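2,3-dihydroxybenzoate-AMP ligase (Mycobacterium smegmatis, PDB 5KEI) belongs to the ANL superfamily of AMP-binding enzymes, built from a large N-terminal domain and a smaller, separate C-terminal domain. Local coordinates at residues A486-P491 / A551-L556; A80-A85 / V189-P194; E373-R378 / A447-V452; L134-E139 / G218-I223. One frame throughout, in Å; residues are numbered along the deposited sequence.

Three of the contacts lie in the large N-terminal part of the enzyme, while interaction 1 belongs to the small C-terminal domain. Interactions 1 and 2 are the most distant, their centres about 59 Å apart on opposite sides of the chain's centre. Interaction 4 is the innermost and involves the glycine-rich signature loop of the AMP-binding family; its nearest atoms come within about 13 Å of interaction 1 and about 17 Å of interaction 3. Along the chain the segments of interactions 2 and 4 alternate; both lie beside the seven-stranded sheet. Interaction 3 closes later and connects two other sheets. None of the four touches another.

Interaction 1: A486-P491 / A551-L556; sequences AAVALP and AIVRQL
Ala487 O accepts one hydrogen bond, from Lys549 NZ of the last helix, and Ala487 N gives one to Glu473 OE2, so each backbone polar atom of this residue is held once by a side chain. The contact is the packing of the short helix 549-553 and the residues after it on one face of the three-stranded sheet of the C-terminal domain, along its outer strand 482-492. Ala487 packs on helix 469-477, whereas Ala486 and Val488 point at the final helix. Between the two segments there is no hydrogen bond, and the contacts from side chain to side chain are apolar. Val488 carries the centre by dividing its methyls: with CG1 anti to the backbone N (chi1 -169°), that branch meets Val553 CG2 at 3.4 Å, and Val488 CG2 reaches Ile552 CG2 at 3.9 Å, both pairs of side chains crossing obliquely. Ile552 runs on along the strand, its extended CG1 arm setting CD1 4.0 Å from Ala486 CB. Its neighbours Val502 and Pro540 add to the same apolar layer. Val553 turns CG2 also onto the backbone, 3.6 Å from Ala489 O. Beyond the helix the chain folds back, and Leu556, the last modelled residue, returns to the sheet beside Cys500. There one methyl meets one methyl, Leu556 CD2 lying 3.4 Å from Leu490 CD1.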
loop_
_atom_site.group_PDB
_atom_site.type_symbol
_atom_site.label_atom_id
_atom_site.label_comp_id
_atom_site.label_asym_id
_atom_site.label_seq_id
_atom_site.Cartn_x
_atom_site.Cartn_y
_atom_site.Cartn_z
ATOM N N ALA A 486 24.972 1.575 -5.271
ATOM C CA ALA A 486 25.330 0.464 -4.388
ATOM C C ALA A 486 26.378 0.885 -3.343
ATOM O O ALA A 486 27.482 1.293 -3.685
ATOM C CB ALA A 486 25.837 -0.716 -5.201
ATOM N N ALA A 487 26.006 0.811 -2.068
ATOM C CA ALA A 487 26.936 1.089 -0.981
ATOM C C ALA A 487 27.607 -0.221 -0.618
ATOM O O ALA A 487 26.948 -1.194 -0.251
ATOM C CB ALA A 487 26.225 1.705 0.231
ATOM N N VAL A 488 28.921 -0.255 -0.761
ATOM C CA VAL A 488 29.659 -1.491 -0.607
ATOM C C VAL A 488 30.714 -1.332 0.502
ATOM O O VAL A 488 31.221 -0.228 0.747
ATOM C CB VAL A 488 30.309 -1.894 -1.950
ATOM C CG1 VAL A 488 30.841 -3.277 -1.876
ATOM C CG2 VAL A 488 29.276 -1.814 -3.080
ATOM N N ALA A 489 31.014 -2.435 1.181
ATOM C CA ALA A 489 32.006 -2.462 2.245
ATOM C C ALA A 489 33.360 -2.898 1.708
ATOM O O ALA A 489 33.475 -3.938 1.059
ATOM C CB ALA A 489 31.559 -3.396 3.373
ATOM N N LEU A 490 34.378 -2.085 1.973
ATOM C CA LEU A 490 35.755 -2.440 1.655
ATOM C C LEU A 490 36.581 -2.490 2.930
ATOM O O LEU A 490 36.423 -1.625 3.795
ATOM C CB LEU A 490 36.346 -1.434 0.683
ATOM C CG LEU A 490 35.620 -1.404 -0.654
ATOM C CD1 LEU A 490 36.085 -0.192 -1.422
ATOM C CD2 LEU A 490 35.866 -2.680 -1.433
ATOM N N PRO A 491 37.426 -3.530 3.076
ATOM C CA PRO A 491 38.395 -3.619 4.173
ATOM C C PRO A 491 39.259 -2.380 4.235
ATOM O O PRO A 491 39.808 -1.958 3.216
ATOM C CB PRO A 491 39.216 -4.848 3.804
ATOM C CG PRO A 491 38.216 -5.728 3.154
ATOM C CD PRO A 491 37.361 -4.795 2.324
ATOM N N ALA A 551 30.430 -9.280 -5.868
ATOM C CA ALA A 551 31.095 -9.166 -7.154
ATOM C C ALA A 551 31.713 -7.783 -7.318
ATOM O O ALA A 551 32.839 -7.656 -7.800
ATOM C CB ALA A 551 30.122 -9.444 -8.281
ATOM N N ILE A 552 30.969 -6.752 -6.920
ATOM C CA ILE A 552 31.458 -5.375 -6.968
ATOM C C ILE A 552 32.712 -5.214 -6.098
ATOM O O ILE A 552 33.619 -4.457 -6.448
ATOM C CB ILE A 552 30.365 -4.367 -6.523
ATOM C CG1 ILE A 552 29.162 -4.421 -7.468
ATOM C CG2 ILE A 552 30.909 -2.951 -6.465
ATOM C CD1 ILE A 552 28.089 -3.399 -7.148
ATOM N N VAL A 553 32.770 -5.940 -4.981
ATOM C CA VAL A 553 33.968 -5.956 -4.144
ATOM C C VAL A 553 35.166 -6.525 -4.914
ATOM O O VAL A 553 36.174 -5.834 -5.087
ATOM C CB VAL A 553 33.763 -6.766 -2.858
ATOM C CG1 VAL A 553 35.105 -7.117 -2.237
ATOM C CG2 VAL A 553 32.921 -5.988 -1.872
ATOM N N ARG A 554 35.051 -7.763 -5.404
ATOM C CA ARG A 554 36.104 -8.370 -6.230
ATOM C C ARG A 554 36.292 -7.638 -7.568
ATOM O O ARG A 554 36.403 -8.259 -8.626
ATOM C CB ARG A 554 35.819 -9.852 -6.504
ATOM C CG ARG A 554 35.424 -10.696 -5.297
ATOM C CD ARG A 554 34.726 -11.998 -5.729
ATOM N NE ARG A 554 35.076 -12.415 -7.092
ATOM C CZ ARG A 554 34.191 -12.624 -8.070
ATOM N NH1 ARG A 554 32.894 -12.463 -7.840
ATOM N NH2 ARG A 554 34.601 -12.994 -9.283
ATOM N N GLN A 555 36.290 -6.311 -7.502
ATOM C CA GLN A 555 36.755 -5.427 -8.560
ATOM C C GLN A 555 37.293 -4.200 -7.840
ATOM O O GLN A 555 37.997 -4.311 -6.825
ATOM C CB GLN A 555 35.637 -5.023 -9.532
ATOM C CG GLN A 555 34.708 -6.136 -9.982
ATOM C CD GLN A 555 33.506 -5.632 -10.769
ATOM O OE1 GLN A 555 33.482 -4.490 -11.229
ATOM N NE2 GLN A 555 32.500 -6.488 -10.925
ATOM N N LEU A 556 36.940 -3.036 -8.372
ATOM C CA LEU A 556 37.002 -1.779 -7.637
ATOM C C LEU A 556 38.404 -1.487 -7.087
ATOM O O LEU A 556 38.752 -0.336 -6.813
ATOM C CB LEU A 556 35.976 -1.814 -6.501
ATOM C CG LEU A 556 35.537 -0.494 -5.863
ATOM C CD1 LEU A 556 34.123 -0.650 -5.316
ATOM C CD2 LEU A 556 36.496 -0.010 -4.777
#

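Interaction 2: A80-A85 / V189-P194; sequences ADRAAA and VTRAAP
Arg82 lays its guanidinium tip over the turn that follows helix 186-190, where NH2 comes 3.2 Å from Arg191 CA and close to Arg191 CB. A bend at chi3 (54°) brings the arm round from helix 73-88, and the edge of the guanidinium, near its plane, faces the backbone of Arg191 and Ala192. Its NH2 stands only 3.0 Å from Ala192 N, but both atoms are donors, so no hydrogen bond forms. Next to it the two backbones come close: the CA atoms of Ala83 and Thr190 are 3.9 Å apart, a spacing that the small alanine allows. Ala83 CB meets Thr190 CB at 3.7 Å, with Thr190 CG2 alongside. The hydroxyl of Thr190 sits in the crowded position between its backbone N and carbonyl carbon, and bonds to Trp186 O one turn back in its own helix. At the far end Ala85 CB touches the carbonyl side of the turn, 4.4 Å from Ala193 O and as far from Pro194 O. The contact thus fastens a long helix of the N-terminal domain to the end of the short helix that follows strand 184-185, an outer strand of the seven-stranded sheet. Arg191 swings off to a salt bridge with Glu107. Across the segments no hydrogen bond exists; Arg82 O lies beside Thr190 O, 3.3 Å away, both being acceptors. Cohesion between them therefore probably rests on van der Waals packing, while the two arginines, 4.7 Å apart from Arg82 NH2 to Arg191 NE, probably repel mildly, which Glu107 should soften.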
loop_
_atom_site.group_PDB
_atom_site.type_symbol
_atom_site.label_atom_id
_atom_site.label_comp_id
_atom_site.label_asym_id
_atom_site.label_seq_id
_atom_site.Cartn_x
_atom_site.Cartn_y
_atom_site.Cartn_z
ATOM N N ALA A 80 -22.314 9.018 -5.062
ATOM C CA ALA A 80 -21.133 8.841 -5.890
ATOM C C ALA A 80 -21.389 9.336 -7.308
ATOM O O ALA A 80 -20.518 9.969 -7.906
ATOM C CB ALA A 80 -20.704 7.384 -5.910
ATOM N N ASP A 81 -22.575 9.029 -7.841
ATOM C CA ASP A 81 -22.975 9.500 -9.171
ATOM C C ASP A 81 -22.937 11.019 -9.210
ATOM O O ASP A 81 -22.346 11.619 -10.115
ATOM C CB ASP A 81 -24.386 9.006 -9.555
ATOM C CG ASP A 81 -24.392 7.593 -10.148
ATOM O OD1 ASP A 81 -23.328 7.108 -10.588
ATOM O OD2 ASP A 81 -25.472 6.960 -10.179
ATOM N N ARG A 82 -23.560 11.641 -8.214
ATOM C CA ARG A 82 -23.614 13.098 -8.144
ATOM C C ARG A 82 -22.235 13.698 -7.943
ATOM O O ARG A 82 -21.913 14.748 -8.513
ATOM C CB ARG A 82 -24.552 13.550 -7.028
ATOM C CG ARG A 82 -26.006 13.600 -7.465
ATOM C CD ARG A 82 -26.911 13.799 -6.273
ATOM N NE ARG A 82 -26.512 14.966 -5.490
ATOM C CZ ARG A 82 -26.927 15.208 -4.251
ATOM N NH1 ARG A 82 -27.745 14.354 -3.643
ATOM N NH2 ARG A 82 -26.518 16.298 -3.618
ATOM N N ALA A 83 -21.415 13.024 -7.147
ATOM C CA ALA A 83 -20.078 13.513 -6.878
ATOM C C ALA A 83 -19.272 13.447 -8.163
ATOM O O ALA A 83 -18.448 14.314 -8.433
ATOM C CB ALA A 83 -19.416 12.704 -5.760
ATOM N N ALA A 84 -19.541 12.418 -8.964
ATOM C CA ALA A 84 -18.815 12.182 -10.214
ATOM C C ALA A 84 -19.118 13.242 -11.288
ATOM O O ALA A 84 -18.213 13.706 -11.993
ATOM C CB ALA A 84 -19.132 10.785 -10.744
ATOM N N ALA A 85 -20.393 13.602 -11.416
ATOM C CA ALA A 85 -20.806 14.669 -12.322
ATOM C C ALA A 85 -20.146 15.981 -11.908
ATOM O O ALA A 85 -19.615 16.701 -12.746
ATOM C CB ALA A 85 -22.314 14.805 -12.334
ATOM N N VAL A 189 -19.211 21.158 -4.675
ATOM C CA VAL A 189 -18.923 20.531 -5.957
ATOM C C VAL A 189 -19.644 19.185 -6.127
ATOM O O VAL A 189 -20.139 18.879 -7.209
ATOM C CB VAL A 189 -17.405 20.330 -6.153
ATOM C CG1 VAL A 189 -17.118 19.715 -7.517
ATOM C CG2 VAL A 189 -16.674 21.655 -6.007
ATOM N N THR A 190 -19.724 18.390 -5.065
ATOM C CA THR A 190 -20.270 17.040 -5.192
ATOM C C THR A 190 -21.779 16.966 -4.933
ATOM O O THR A 190 -22.495 16.178 -5.559
ATOM C CB THR A 190 -19.545 16.074 -4.248
ATOM O OG1 THR A 190 -19.694 16.522 -2.899
ATOM C CG2 THR A 190 -18.075 16.039 -4.586
ATOM N N ARG A 191 -22.268 17.787 -4.014
ATOM C CA ARG A 191 -23.704 17.828 -3.752
ATOM C C ARG A 191 -24.323 18.945 -4.566
ATOM O O ARG A 191 -23.660 19.946 -4.847
ATOM C CB ARG A 191 -23.997 18.044 -2.265
ATOM C CG ARG A 191 -23.236 17.127 -1.312
ATOM C CD ARG A 191 -23.586 15.657 -1.505
ATOM N NE ARG A 191 -23.496 14.946 -0.233
ATOM C CZ ARG A 191 -22.391 14.366 0.234
ATOM N NH1 ARG A 191 -21.271 14.406 -0.481
ATOM N NH2 ARG A 191 -22.409 13.745 1.416
ATOM N N ALA A 192 -25.582 18.774 -4.951
ATOM C CA ALA A 192 -26.331 19.834 -5.624
ATOM C C ALA A 192 -25.587 20.409 -6.831
ATOM O O ALA A 192 -25.797 21.561 -7.215
ATOM C CB ALA A 192 -26.668 20.955 -4.630
ATOM N N ALA A 193 -24.692 19.615 -7.405
ATOM C CA ALA A 193 -24.067 19.989 -8.658
ATOM C C ALA A 193 -24.593 19.038 -9.703
ATOM O O ALA A 193 -24.155 17.890 -9.785
ATOM C CB ALA A 193 -22.560 19.935 -8.573
ATOM N N PRO A 194 -25.565 19.512 -10.488
ATOM C CA PRO A 194 -26.173 18.699 -11.537
ATOM C C PRO A 194 -25.132 18.310 -12.579
ATOM O O PRO A 194 -24.031 18.875 -12.638
ATOM C CB PRO A 194 -27.243 19.623 -12.126
ATOM C CG PRO A 194 -26.738 20.999 -11.840
ATOM C CD PRO A 194 -26.051 20.902 -10.513
#

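Interaction 3: E373-R378 / A447-V452; sequences ENTQGR and AGYLEV
Gly448 starts the contact with its carbonyl oxygen, which lies 3.6 Å from Arg378 CB; its positive phi turns the chain into the strand that follows. Tyr449 comes next and does most of the side-chain work. Arg378 runs extended across one face of its ring, CD 4.0 Å from the ring centroid in a CH-pi contact, and then turns its guanidinium almost upright, 85° to the ring plane. That turn lets Arg378 NE give a weak hydrogen bond of 3.2 Å to Tyr449 OH, and a water bridges the same hydroxyl to Arg378 NH2. Asp367 adds a further weak bond to the hydroxyl. At the root of the ring, Tyr449 CB rests on Thr375 CG2 at 3.6 Å. Leu450 is gripped by both backbone polar atoms: Leu450 N donates almost straight along the C=O axis of Gly377, 3.0 Å from its O, while Leu450 O receives Gln376 N at 2.9 Å from above the carbonyl plane. Glu451 passes its CA and CG close by the amide of Gln376, and its carboxylate pairs with Arg439. Val452 N finally meets Gln376 OE1 at 2.9 Å, in the plane of the amide, so that a side-chain oxygen takes the place of a backbone one. A bend at chi2 (63°) puts that oxygen there, and Gln376 NE2 is held in turn by Gln351 OE1. Short backbone pairing completed by a glutamine amide thus joins the outer strand 450-455 of the four-stranded antiparallel sheet to the chain leading into strand 378-379, at the border of the large mixed sheet of this AMP-binding fold.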
loop_
_atom_site.group_PDB
_atom_site.type_symbol
_atom_site.label_atom_id
_atom_site.label_comp_id
_atom_site.label_asym_id
_atom_site.label_seq_id
_atom_site.Cartn_x
_atom_site.Cartn_y
_atom_site.Cartn_z
ATOM N N GLU A 373 -1.809 -18.310 16.339
ATOM C CA GLU A 373 -0.949 -17.632 17.298
ATOM C C GLU A 373 0.528 -17.672 16.896
ATOM O O GLU A 373 1.299 -16.837 17.344
ATOM C CB GLU A 373 -1.143 -18.227 18.707
ATOM C CG GLU A 373 -2.508 -17.879 19.319
ATOM C CD GLU A 373 -2.714 -18.358 20.765
ATOM O OE1 GLU A 373 -1.791 -18.959 21.358
ATOM O OE2 GLU A 373 -3.821 -18.124 21.313
ATOM N N ASN A 374 0.925 -18.601 16.033
ATOM C CA ASN A 374 2.346 -18.709 15.714
ATOM C C ASN A 374 2.708 -18.542 14.247
ATOM O O ASN A 374 3.870 -18.744 13.880
ATOM C CB ASN A 374 2.893 -20.055 16.189
ATOM C CG ASN A 374 2.764 -20.231 17.677
ATOM O OD1 ASN A 374 3.648 -19.846 18.432
ATOM N ND2 ASN A 374 1.657 -20.818 18.109
ATOM N N THR A 375 1.726 -18.215 13.403
ATOM C CA THR A 375 2.000 -18.022 11.974
ATOM C C THR A 375 1.482 -16.673 11.485
ATOM O O THR A 375 0.637 -16.056 12.126
ATOM C CB THR A 375 1.376 -19.158 11.083
ATOM O OG1 THR A 375 -0.045 -18.983 10.959
ATOM C CG2 THR A 375 1.672 -20.534 11.664
ATOM N N GLN A 376 1.985 -16.219 10.343
ATOM C CA GLN A 376 1.401 -15.055 9.691
ATOM C C GLN A 376 0.653 -15.477 8.409
ATOM O O GLN A 376 0.681 -14.761 7.406
ATOM C CB GLN A 376 2.477 -14.003 9.372
ATOM C CG GLN A 376 3.032 -13.255 10.582
ATOM C CD GLN A 376 3.750 -14.151 11.579
ATOM O OE1 GLN A 376 4.840 -14.680 11.298
ATOM N NE2 GLN A 376 3.144 -14.321 12.766
ATOM N N GLY A 377 -0.005 -16.640 8.450
ATOM C CA GLY A 377 -0.898 -17.066 7.378
ATOM C C GLY A 377 -0.271 -17.722 6.156
ATOM O O GLY A 377 0.872 -18.177 6.203
ATOM N N ARG A 378 -1.026 -17.804 5.064
ATOM C CA ARG A 378 -0.505 -18.345 3.811
ATOM C C ARG A 378 -1.264 -17.635 2.683
ATOM O O ARG A 378 -2.286 -16.991 2.965
ATOM C CB ARG A 378 -0.636 -19.899 3.758
ATOM C CG ARG A 378 -2.057 -20.450 3.799
ATOM C CD ARG A 378 -2.115 -21.990 3.822
ATOM N NE ARG A 378 -3.482 -22.417 4.113
ATOM C CZ ARG A 378 -4.416 -22.610 3.188
ATOM N NH1 ARG A 378 -4.119 -22.452 1.912
ATOM N NH2 ARG A 378 -5.648 -22.960 3.531
ATOM N N ALA A 447 2.780 -26.561 9.187
ATOM C CA ALA A 447 3.211 -26.811 7.813
ATOM C C ALA A 447 2.357 -26.058 6.795
ATOM O O ALA A 447 1.134 -26.049 6.886
ATOM C CB ALA A 447 3.173 -28.302 7.515
ATOM N N GLY A 448 3.010 -25.437 5.815
ATOM C CA GLY A 448 2.304 -24.689 4.784
ATOM C C GLY A 448 2.225 -23.204 5.091
ATOM O O GLY A 448 1.958 -22.382 4.207
ATOM N N TYR A 449 2.467 -22.853 6.350
ATOM C CA TYR A 449 2.299 -21.478 6.785
ATOM C C TYR A 449 3.625 -20.723 6.847
ATOM O O TYR A 449 4.705 -21.316 6.943
ATOM C CB TYR A 449 1.561 -21.443 8.131
ATOM C CG TYR A 449 0.087 -21.747 7.946
ATOM C CD1 TYR A 449 -0.840 -20.718 7.808
ATOM C CD2 TYR A 449 -0.373 -23.068 7.857
ATOM C CE1 TYR A 449 -2.198 -20.985 7.602
ATOM C CE2 TYR A 449 -1.727 -23.352 7.645
ATOM C CZ TYR A 449 -2.639 -22.301 7.513
ATOM O OH TYR A 449 -3.987 -22.563 7.309
ATOM N N LEU A 450 3.514 -19.404 6.755
ATOM C CA LEU A 450 4.650 -18.504 6.801
ATOM C C LEU A 450 4.952 -18.003 8.209
ATOM O O LEU A 450 4.043 -17.830 9.018
ATOM C CB LEU A 450 4.392 -17.302 5.895
ATOM C CG LEU A 450 4.514 -17.544 4.400
ATOM C CD1 LEU A 450 4.334 -16.226 3.647
ATOM C CD2 LEU A 450 5.859 -18.175 4.101
ATOM N N GLU A 451 6.229 -17.754 8.493
ATOM C CA GLU A 451 6.593 -16.925 9.643
ATOM C C GLU A 451 7.548 -15.806 9.242
ATOM O O GLU A 451 8.566 -16.059 8.598
ATOM C CB GLU A 451 7.233 -17.743 10.751
ATOM C CG GLU A 451 7.695 -16.857 11.897
ATOM C CD GLU A 451 8.357 -17.625 13.020
ATOM O OE1 GLU A 451 9.005 -18.655 12.736
ATOM O OE2 GLU A 451 8.214 -17.199 14.186
ATOM N N VAL A 452 7.211 -14.574 9.623
ATOM C CA VAL A 452 8.040 -13.406 9.325
ATOM C C VAL A 452 9.062 -13.226 10.436
ATOM O O VAL A 452 8.694 -13.110 11.611
ATOM C CB VAL A 452 7.200 -12.106 9.192
ATOM C CG1 VAL A 452 8.105 -10.924 9.014
ATOM C CG2 VAL A 452 6.204 -12.198 8.027
HETATM O O HOH W 1 -6.584 -23.778 6.513
#

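Interaction 4: L134-E139 / G218-I223; sequences LTHFAE and GAPKLI
Two flat groups side by side on helix 131-141 meet the second segment in different ways. The His136 ring has Ala219 CB over one face, 4.0 Å from the ring centroid in a CH-pi contact, and Pro220 O at its edge. The edge contact is a weak hydrogen bond from His136 NE2 to Pro220 O, 3.2 Å long and strongly bent, with 120° at the hydrogen. CG of His136 is anti to the backbone N (chi1 175°), which sends the ring straight out from the helix to the loop. Phe137 instead offers its edge to the proline: Pro220 CB lies near the ring plane, 3.6 Å from Phe137 CE1, and the two side chains cross at about a right angle. Leu222 CD2 comes up obliquely to the same ring, 3.7 Å from Phe137 CD1, while His129 makes an edge-to-face contact with it. Leu222 CD1 reaches the helix backbone as well, 4.0 Å from Phe137 O, which also accepts a hydrogen bond from Ser141 OG. The polar share of the contact is thus small and lies on the partly exposed His136; the buried part is apolar. Ala219 and Pro220 belong to the glycine-rich signature loop of the AMP-binding family, which runs from Ser213 to Lys221, and poorly ordered Gly218 precedes them after a cis peptide. Helix 131-141 covers the sheet here, Phe137 resting on Leu99 of strand 97-101 and on Val212 of strand 207-212, and the loop leads directly into strand 222-226, antiparallel to strand 207-212.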
loop_
_atom_site.group_PDB
_atom_site.type_symbol
_atom_site.label_atom_id
_atom_site.label_comp_id
_atom_site.label_asym_id
_atom_site.label_seq_id
_atom_site.Cartn_x
_atom_site.Cartn_y
_atom_site.Cartn_z
ATOM N N LEU A 134 3.357 14.538 -0.206
ATOM C CA LEU A 134 2.333 14.942 -1.154
ATOM C C LEU A 134 2.937 15.591 -2.395
ATOM O O LEU A 134 2.471 15.358 -3.521
ATOM C CB LEU A 134 1.326 15.891 -0.493
ATOM C CG LEU A 134 0.344 15.301 0.540
ATOM C CD1 LEU A 134 -1.007 16.018 0.509
ATOM C CD2 LEU A 134 0.147 13.786 0.392
ATOM N N THR A 135 3.981 16.390 -2.191
ATOM C CA THR A 135 4.685 17.046 -3.298
ATOM C C THR A 135 5.286 16.025 -4.255
ATOM O O THR A 135 5.078 16.094 -5.462
ATOM C CB THR A 135 5.782 17.985 -2.768
ATOM O OG1 THR A 135 5.172 19.221 -2.393
ATOM C CG2 THR A 135 6.848 18.253 -3.813
ATOM N N HIS A 136 6.018 15.069 -3.702
ATOM C CA HIS A 136 6.583 13.979 -4.484
ATOM C C HIS A 136 5.487 13.128 -5.145
ATOM O O HIS A 136 5.632 12.740 -6.303
ATOM C CB HIS A 136 7.483 13.121 -3.594
ATOM C CG HIS A 136 8.025 11.901 -4.274
ATOM N ND1 HIS A 136 9.031 11.961 -5.219
ATOM C CD2 HIS A 136 7.720 10.596 -4.127
ATOM C CE1 HIS A 136 9.308 10.740 -5.632
ATOM N NE2 HIS A 136 8.531 9.888 -4.988
ATOM N N PHE A 137 4.394 12.850 -4.428
ATOM C CA PHE A 137 3.250 12.131 -5.030
ATOM C C PHE A 137 2.661 12.892 -6.237
ATOM O O PHE A 137 2.434 12.299 -7.288
ATOM C CB PHE A 137 2.145 11.855 -3.995
ATOM C CG PHE A 137 2.562 10.907 -2.896
ATOM C CD1 PHE A 137 3.606 10.020 -3.088
ATOM C CD2 PHE A 137 1.921 10.916 -1.671
ATOM C CE1 PHE A 137 4.008 9.157 -2.072
ATOM C CE2 PHE A 137 2.310 10.061 -0.653
ATOM C CZ PHE A 137 3.363 9.180 -0.857
ATOM N N ALA A 138 2.440 14.199 -6.088
ATOM C CA ALA A 138 1.942 15.042 -7.187
ATOM C C ALA A 138 2.824 14.949 -8.425
ATOM O O ALA A 138 2.326 14.791 -9.545
ATOM C CB ALA A 138 1.836 16.502 -6.740
ATOM N N GLU A 139 4.133 15.059 -8.206
ATOM C CA GLU A 139 5.126 14.909 -9.263
ATOM C C GLU A 139 5.089 13.537 -9.934
ATOM O O GLU A 139 5.147 13.445 -11.159
ATOM C CB GLU A 139 6.528 15.170 -8.705
ATOM C CG GLU A 139 7.436 15.952 -9.638
ATOM C CD GLU A 139 8.382 16.888 -8.890
ATOM O OE1 GLU A 139 8.852 16.531 -7.780
ATOM O OE2 GLU A 139 8.649 17.992 -9.417
ATOM N N GLY A 218 14.856 7.265 1.439
ATOM C CA GLY A 218 13.668 6.783 0.761
ATOM C C GLY A 218 12.671 7.825 0.283
ATOM O O GLY A 218 12.237 8.696 1.042
ATOM N N ALA A 219 12.314 7.733 -0.994
ATOM C CA ALA A 219 11.115 8.391 -1.499
ATOM C C ALA A 219 9.990 7.357 -1.513
ATOM O O ALA A 219 10.186 6.240 -1.999
ATOM C CB ALA A 219 11.348 8.971 -2.892
ATOM N N PRO A 220 8.821 7.698 -0.944
ATOM C CA PRO A 220 7.719 6.734 -1.023
ATOM C C PRO A 220 7.319 6.510 -2.481
ATOM O O PRO A 220 7.503 7.392 -3.321
ATOM C CB PRO A 220 6.593 7.407 -0.225
ATOM C CG PRO A 220 7.270 8.409 0.641
ATOM C CD PRO A 220 8.450 8.891 -0.165
ATOM N N LYS A 221 6.802 5.331 -2.785
ATOM C CA LYS A 221 6.459 5.003 -4.160
ATOM C C LYS A 221 4.951 4.862 -4.317
ATOM O O LYS A 221 4.231 4.727 -3.325
ATOM C CB LYS A 221 7.191 3.732 -4.597
ATOM C CG LYS A 221 8.705 3.929 -4.701
ATOM C CD LYS A 221 9.465 2.613 -4.650
ATOM C CE LYS A 221 10.378 2.555 -3.417
ATOM N NZ LYS A 221 11.190 1.303 -3.376
ATOM N N LEU A 222 4.483 4.944 -5.560
ATOM C CA LEU A 222 3.078 4.736 -5.866
ATOM C C LEU A 222 2.877 3.371 -6.530
ATOM O O LEU A 222 3.621 2.960 -7.424
ATOM C CB LEU A 222 2.529 5.860 -6.760
ATOM C CG LEU A 222 2.598 7.261 -6.151
ATOM C CD1 LEU A 222 2.132 8.336 -7.122
ATOM C CD2 LEU A 222 1.819 7.320 -4.839
ATOM N N ILE A 223 1.851 2.677 -6.069
ATOM C CA ILE A 223 1.576 1.321 -6.503
ATOM C C ILE A 223 0.292 1.295 -7.302
ATOM O O ILE A 223 -0.781 1.613 -6.763
ATOM C CB ILE A 223 1.463 0.372 -5.285
ATOM C CG1 ILE A 223 2.814 0.287 -4.564
ATOM C CG2 ILE A 223 1.001 -1.000 -5.714
ATOM C CD1 ILE A 223 2.726 -0.203 -3.132
#